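Local atomic coordinates of NAD(+) phosphorylase MbcT (Mycobacterium tuberculosis, PDB entry 6FKG), a protein that degrades NAD(+) by phosphorolysis, acting as the toxin of a toxin-antitoxin pair that its cognate antitoxin MbcA neutralises. Residues S37-G40 and A41-F44; M67-V70 and E71-A74; L104-P107 and Q108-E111. One frame throughout, in Å; residues are numbered along the deposited sequence.

Interaction 1: S37-G40 and A41-F44; sequences SGEG and ARRF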
loop_
_atom_site.group_PDB
_atom_site.type_symbol
_atom_site.label_atom_id
_atom_site.label_comp_id
_atom_site.label_asym_id
_atom_site.label_seq_id
_atom_site.Cartn_x
_atom_site.Cartn_y
_atom_site.Cartn_z
ATOM N N SER B 37 4.469 9.507 -39.722
ATOM C CA SER B 37 4.640 8.991 -38.360
ATOM C C SER B 37 3.338 8.985 -37.582
ATOM O O SER B 37 2.548 9.928 -37.676
ATOM C CB SER B 37 5.674 9.808 -37.578
ATOM O OG SER B 37 5.541 9.568 -36.177
ATOM N N GLY B 38 3.107 7.924 -36.802
ATOM C CA GLY B 38 1.896 7.849 -35.996
ATOM C C GLY B 38 2.168 7.658 -34.513
ATOM O O GLY B 38 1.290 7.251 -33.753
ATOM N N GLU B 39 3.388 7.975 -34.094
ATOM C CA GLU B 39 3.807 7.684 -32.727
ATOM C C GLU B 39 3.153 8.596 -31.679
ATOM O O GLU B 39 3.023 8.204 -30.530
ATOM C CB GLU B 39 5.307 7.777 -32.615
ATOM C CG GLU B 39 5.990 6.824 -33.559
ATOM C CD GLU B 39 5.695 5.367 -33.233
ATOM O OE1 GLU B 39 5.446 5.054 -32.044
ATOM O OE2 GLU B 39 5.707 4.545 -34.180
ATOM N N GLY B 40 2.760 9.799 -32.078
ATOM C CA GLY B 40 2.166 10.736 -31.141
ATOM C C GLY B 40 0.808 10.249 -30.662
ATOM O O GLY B 40 0.487 10.304 -29.460
ATOM N N ALA B 41 0.008 9.775 -31.609
ATOM C CA ALA B 41 -1.282 9.190 -31.292
ATOM C C ALA B 41 -1.100 7.955 -30.417
ATOM O O ALA B 41 -1.916 7.683 -29.541
ATOM C CB ALA B 41 -2.037 8.844 -32.569
ATOM N N ARG B 42 -0.026 7.204 -30.638
ATOM C CA ARG B 42 0.239 6.051 -29.782
ATOM C C ARG B 42 0.624 6.471 -28.362
ATOM O O ARG B 42 0.207 5.853 -27.387
ATOM C CB ARG B 42 1.351 5.175 -30.366
ATOM C CG ARG B 42 1.649 3.949 -29.535
ATOM C CD ARG B 42 2.990 3.345 -29.912
ATOM N NE ARG B 42 2.883 1.909 -30.085
ATOM C CZ ARG B 42 3.681 1.187 -30.865
ATOM N NH1 ARG B 42 4.669 1.773 -31.539
ATOM N NH2 ARG B 42 3.488 -0.122 -30.968
ATOM N N ARG B 43 1.441 7.513 -28.245
ATOM C CA ARG B 43 1.919 7.922 -26.938
ATOM C C ARG B 43 0.786 8.503 -26.076
ATOM O O ARG B 43 0.701 8.198 -24.884
ATOM C CB ARG B 43 3.065 8.928 -27.093
ATOM C CG ARG B 43 4.427 8.245 -27.220
ATOM C CD ARG B 43 5.515 9.170 -27.743
ATOM N NE ARG B 43 5.665 10.377 -26.936
ATOM C CZ ARG B 43 6.449 10.487 -25.868
ATOM N NH1 ARG B 43 7.170 9.450 -25.454
ATOM N NH2 ARG B 43 6.517 11.646 -25.219
ATOM N N PHE B 44 -0.074 9.315 -26.685
ATOM C CA PHE B 44 -1.112 10.042 -25.934
ATOM C C PHE B 44 -2.485 9.415 -26.052
ATOM O O PHE B 44 -3.317 9.551 -25.147
ATOM C CB PHE B 44 -1.204 11.510 -26.394
ATOM C CG PHE B 44 -2.093 12.352 -25.507
ATOM C CD1 PHE B 44 -1.704 12.635 -24.204
ATOM C CD2 PHE B 44 -3.321 12.817 -25.961
ATOM C CE1 PHE B 44 -2.507 13.372 -23.362
ATOM C CE2 PHE B 44 -4.150 13.575 -25.112
ATOM C CZ PHE B 44 -3.741 13.846 -23.822
#
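The carbonyl oxygen of E39 lies 2.9 Å from R43 N, and this hydrogen bond lies in the first turn of the short helix 39-44 of the RES domain. G38 holds the N-cap position. Its own carbonyl receives a longer, weak bond from R42 N. A regular bond of 3.0 Å follows from F44 N to G40 O. E39 and R42 lie three residues apart, side by side and pointing the same way. Their charged ends form a loose salt bridge, with E39 OE1 3.4 Å from R42 NH1. The bond is weak but fairly straight, at 160°. OE1 arrives at the edge of the guanidinium, in its plane, while the carboxylate plane is turned 42° from that plane. R42 CG stands anti to the backbone N (chi1 -179°), and E39 bends at chi2, which brings the two ends together.

R43 reaches a different partner. Its NE forms a salt bridge with D107 of the MbcA chain. E111 of the same MbcA chain accepts from G40 N and bonds to S37 OG, so the antitoxin grips the first turn of this helix. That fits its role of blocking access to the toxin active site. S37 OG also takes a weak bond from E39 N, just ahead of the first turn. Further back along the R42 chain, CD lies 3.7 Å from E39 OE1.

Interaction 2: M67-V70 and E71-A74; sequences MVEV and ERAA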
loop_
_atom_site.group_PDB
_atom_site.type_symbol
_atom_site.label_atom_id
_atom_site.label_comp_id
_atom_site.label_asym_id
_atom_site.label_seq_id
_atom_site.Cartn_x
_atom_site.Cartn_y
_atom_site.Cartn_z
ATOM N N MET B 67 -8.099 22.178 -41.896
ATOM C CA MET B 67 -7.988 23.472 -41.198
ATOM C C MET B 67 -8.950 23.533 -40.020
ATOM O O MET B 67 -8.638 24.103 -38.973
ATOM C CB MET B 67 -8.260 24.653 -42.136
ATOM C CG MET B 67 -7.213 24.839 -43.258
ATOM S SD MET B 67 -5.484 24.815 -42.713
ATOM C CE MET B 67 -4.991 23.106 -43.015
ATOM N N VAL B 68 -10.128 22.951 -40.195
ATOM C CA VAL B 68 -11.088 22.881 -39.097
ATOM C C VAL B 68 -10.469 22.094 -37.926
ATOM O O VAL B 68 -10.628 22.470 -36.769
ATOM C CB VAL B 68 -12.410 22.251 -39.561
ATOM C CG1 VAL B 68 -13.378 22.067 -38.385
ATOM C CG2 VAL B 68 -13.045 23.124 -40.635
ATOM N N GLU B 69 -9.726 21.027 -38.218
ATOM C CA GLU B 69 -9.091 20.271 -37.134
ATOM C C GLU B 69 -7.958 21.087 -36.491
ATOM O O GLU B 69 -7.748 21.017 -35.274
ATOM C CB GLU B 69 -8.576 18.919 -37.636
ATOM C CG GLU B 69 -9.695 17.960 -38.109
ATOM C CD GLU B 69 -10.749 17.686 -37.041
ATOM O OE1 GLU B 69 -10.424 17.645 -35.834
ATOM O OE2 GLU B 69 -11.922 17.517 -37.412
ATOM N N VAL B 70 -7.273 21.907 -37.286
ATOM C CA VAL B 70 -6.264 22.798 -36.718
ATOM C C VAL B 70 -6.925 23.749 -35.707
ATOM O O VAL B 70 -6.397 23.991 -34.628
ATOM C CB VAL B 70 -5.517 23.620 -37.802
ATOM C CG1 VAL B 70 -4.573 24.635 -37.149
ATOM C CG2 VAL B 70 -4.722 22.698 -38.734
ATOM N N GLU B 71 -8.101 24.264 -36.054
ATOM C CA GLU B 71 -8.851 25.133 -35.146
ATOM C C GLU B 71 -9.227 24.439 -33.837
ATOM O O GLU B 71 -9.119 25.020 -32.754
ATOM C CB GLU B 71 -10.140 25.627 -35.810
ATOM C CG GLU B 71 -9.944 26.403 -37.063
ATOM C CD GLU B 71 -11.281 26.866 -37.650
ATOM O OE1 GLU B 71 -12.349 26.540 -37.078
ATOM O OE2 GLU B 71 -11.259 27.553 -38.683
ATOM N N ARG B 72 -9.735 23.215 -33.953
ATOM C CA ARG B 72 -10.144 22.451 -32.778
ATOM C C ARG B 72 -8.962 22.151 -31.865
ATOM O O ARG B 72 -9.095 22.198 -30.645
ATOM C CB ARG B 72 -10.825 21.146 -33.189
ATOM C CG ARG B 72 -12.163 21.365 -33.913
ATOM C CD ARG B 72 -12.803 20.027 -34.300
ATOM N NE ARG B 72 -13.302 19.305 -33.134
ATOM C CZ ARG B 72 -12.813 18.153 -32.696
ATOM N NH1 ARG B 72 -11.799 17.576 -33.334
ATOM N NH2 ARG B 72 -13.348 17.581 -31.617
ATOM N N ALA B 73 -7.812 21.827 -32.446
ATOM C CA ALA B 73 -6.632 21.618 -31.624
ATOM C C ALA B 73 -6.202 22.921 -30.955
ATOM O O ALA B 73 -5.876 22.943 -29.766
ATOM C CB ALA B 73 -5.490 21.031 -32.466
ATOM N N ALA B 74 -6.200 24.010 -31.717
ATOM C CA ALA B 74 -5.882 25.314 -31.152
ATOM C C ALA B 74 -6.780 25.656 -29.976
ATOM O O ALA B 74 -6.316 26.156 -28.953
ATOM C CB ALA B 74 -5.994 26.398 -32.226
#
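E69 and R72 form a salt bridge one turn apart on the α-helix 63-76. E69 OE1 is 2.9 Å from R72 NH1. OE1 uses its syn lone pair and meets the guanidinium at the edge, in its plane. The bond is bent, with an N-H...O angle of 143°. The two side chains run alongside each other, and the carboxylate and guanidinium planes stand 65° apart. E69 folds at chi2 (-56°), which turns its carboxylate back toward R72. R72 NH1 has a second acceptor, the carbonyl oxygen of V115 in the MbcA chain, and E69 packs on F114 of that chain. One nitrogen thus serves both the toxin's own glutamate and the antitoxin.

The backbone bonds are those of a regular α-helix. E71 N gives to M67 O and R72 N to V68 O, each at 3.0 Å. A73 N gives to E69 O and A74 N to V70 O, each at 2.9 Å.

Two carbon-oxygen contacts run alongside: E71 CG passes 3.3 Å from M67 O, and R72 CG lies 3.4 Å from V68 O. Beyond CG, E71 runs extended, and its carboxylate finds its partners on helix 177-185. Its OE2 bonds to Y180 OH and forms a salt bridge with R184 NE.

The helix is packed from several directions. M67 and V68 touch helix 177-185. V70 meets A81 and M84 of helix 81-84, which A74 also touches. V70 and A73 rest on Y28 of strand 19-30.

Interaction 3: L104-P107 and Q108-E111; sequences LTTP and QARE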
loop_
_atom_site.group_PDB
_atom_site.type_symbol
_atom_site.label_atom_id
_atom_site.label_comp_id
_atom_site.label_asym_id
_atom_site.label_seq_id
_atom_site.Cartn_x
_atom_site.Cartn_y
_atom_site.Cartn_z
ATOM N N LEU B 104 -17.636 4.612 -41.151
ATOM C CA LEU B 104 -18.566 5.144 -40.158
ATOM C C LEU B 104 -19.108 6.515 -40.577
ATOM O O LEU B 104 -19.526 7.305 -39.729
ATOM C CB LEU B 104 -17.881 5.251 -38.787
ATOM C CG LEU B 104 -17.344 3.934 -38.223
ATOM C CD1 LEU B 104 -16.724 4.138 -36.829
ATOM C CD2 LEU B 104 -18.435 2.874 -38.183
ATOM N N THR B 105 -19.106 6.796 -41.877
ATOM C CA THR B 105 -19.591 8.093 -42.350
ATOM C C THR B 105 -21.112 8.139 -42.421
ATOM O O THR B 105 -21.691 9.221 -42.510
ATOM C CB THR B 105 -18.995 8.460 -43.730
ATOM O OG1 THR B 105 -19.360 7.466 -44.690
ATOM C CG2 THR B 105 -17.456 8.553 -43.632
ATOM N N THR B 106 -21.768 6.982 -42.364
ATOM C CA THR B 106 -23.231 6.964 -42.380
ATOM C C THR B 106 -23.774 6.842 -40.958
ATOM O O THR B 106 -23.124 6.258 -40.091
ATOM C CB THR B 106 -23.785 5.807 -43.235
ATOM O OG1 THR B 106 -23.476 4.556 -42.610
ATOM C CG2 THR B 106 -23.174 5.841 -44.634
ATOM N N PRO B 107 -24.964 7.407 -40.707
ATOM C CA PRO B 107 -25.585 7.274 -39.385
ATOM C C PRO B 107 -25.966 5.830 -39.064
ATOM O O PRO B 107 -25.892 5.427 -37.902
ATOM C CB PRO B 107 -26.828 8.166 -39.494
ATOM C CG PRO B 107 -27.123 8.218 -40.951
ATOM C CD PRO B 107 -25.785 8.226 -41.616
ATOM N N GLN B 108 -26.351 5.061 -40.076
ATOM C CA GLN B 108 -26.657 3.646 -39.872
ATOM C C GLN B 108 -25.445 2.892 -39.301
ATOM O O GLN B 108 -25.568 2.074 -38.377
ATOM C CB GLN B 108 -27.107 2.997 -41.179
ATOM C CG GLN B 108 -26.768 1.514 -41.275
ATOM C CD GLN B 108 -27.538 0.798 -42.370
ATOM O OE1 GLN B 108 -28.645 1.203 -42.731
ATOM N NE2 GLN B 108 -26.959 -0.280 -42.895
ATOM N N ALA B 109 -24.274 3.173 -39.862
ATOM C CA ALA B 109 -23.050 2.513 -39.428
ATOM C C ALA B 109 -22.688 2.925 -38.007
ATOM O O ALA B 109 -22.296 2.092 -37.204
ATOM C CB ALA B 109 -21.904 2.827 -40.385
ATOM N N ARG B 110 -22.825 4.208 -37.694
ATOM C CA ARG B 110 -22.493 4.677 -36.354
ATOM C C ARG B 110 -23.451 4.069 -35.331
ATOM O O ARG B 110 -23.034 3.663 -34.244
ATOM C CB ARG B 110 -22.510 6.212 -36.297
ATOM C CG ARG B 110 -21.368 6.843 -37.097
ATOM C CD ARG B 110 -21.254 8.362 -36.930
ATOM N NE ARG B 110 -22.438 9.093 -37.377
ATOM C CZ ARG B 110 -22.660 9.470 -38.632
ATOM N NH1 ARG B 110 -21.775 9.192 -39.577
ATOM N NH2 ARG B 110 -23.767 10.132 -38.944
ATOM N N GLU B 111 -24.729 3.975 -35.691
ATOM C CA GLU B 111 -25.721 3.369 -34.805
ATOM C C GLU B 111 -25.416 1.888 -34.562
ATOM O O GLU B 111 -25.610 1.371 -33.456
ATOM C CB GLU B 111 -27.126 3.532 -35.385
ATOM C CG GLU B 111 -28.212 2.790 -34.613
ATOM C CD GLU B 111 -28.229 3.134 -33.132
ATOM O OE1 GLU B 111 -28.126 4.333 -32.793
ATOM O OE2 GLU B 111 -28.349 2.203 -32.306
#
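R110 folds back from the first turn of helix 107-112 onto L104 and T105 in the loop before it. Its CG is anti to the carbonyl carbon, and the chain bends at chi3 (-61°). The guanidinium is thereby laid over the residues leading into the helix. NH1 gives two hydrogen bonds of 2.9 Å, to L104 O and to T105 O. Both acceptors lie close to the guanidinium plane. They are met differently: the donor is tilted 27° from the carbonyl plane of L104 but stands above that of T105, so the second bond is not directed along a lone pair. One guanidinium face lies against T106 O and P107 CA, and NH2 comes within 3.7 Å of P107 CB.

T106 is the N-cap. Its OG1 sits between the backbone N and the carbonyl carbon (chi1 67°), and from there it accepts from A109 N at 3.2 Å. P107 follows as the first helical residue. R110 N then bonds to T106 O, and E111 N to P107 O at 2.9 Å. On the apolar side, L104 CD2 touches A109 CB at 4.1 Å.

E111 points its carboxylate elsewhere, with OE2 in a salt bridge to R39 of the MbcA chain. The turn follows strand 89-103 and leans on strand 142-147, where L104 meets V143 and R110 meets P146. Q108 and A109 touch R16 of helix 7-16.

In the fold
The three contacts are separate local structures within one RES domain and follow one another along the chain. Interaction 1 is the start of helix 39-44. Interaction 2 lies within helix 63-76, and interaction 3 caps helix 107-112. Centres of interactions 1 and 2 are about 18 Å apart, and those of 2 and 3 about 23 Å. Centres of interactions 1 and 3 are about 26 Å apart, on opposite sides of the chain's centre. None touches another. The mixed sheet relates them: helix 39-44 packs on strand 56-60 and helix 63-76 on strand 19-30, while residues 104-111 follow strand 89-103. MbcA reaches seven residues at interaction 1, three at interaction 2 and E111 alone at interaction 3.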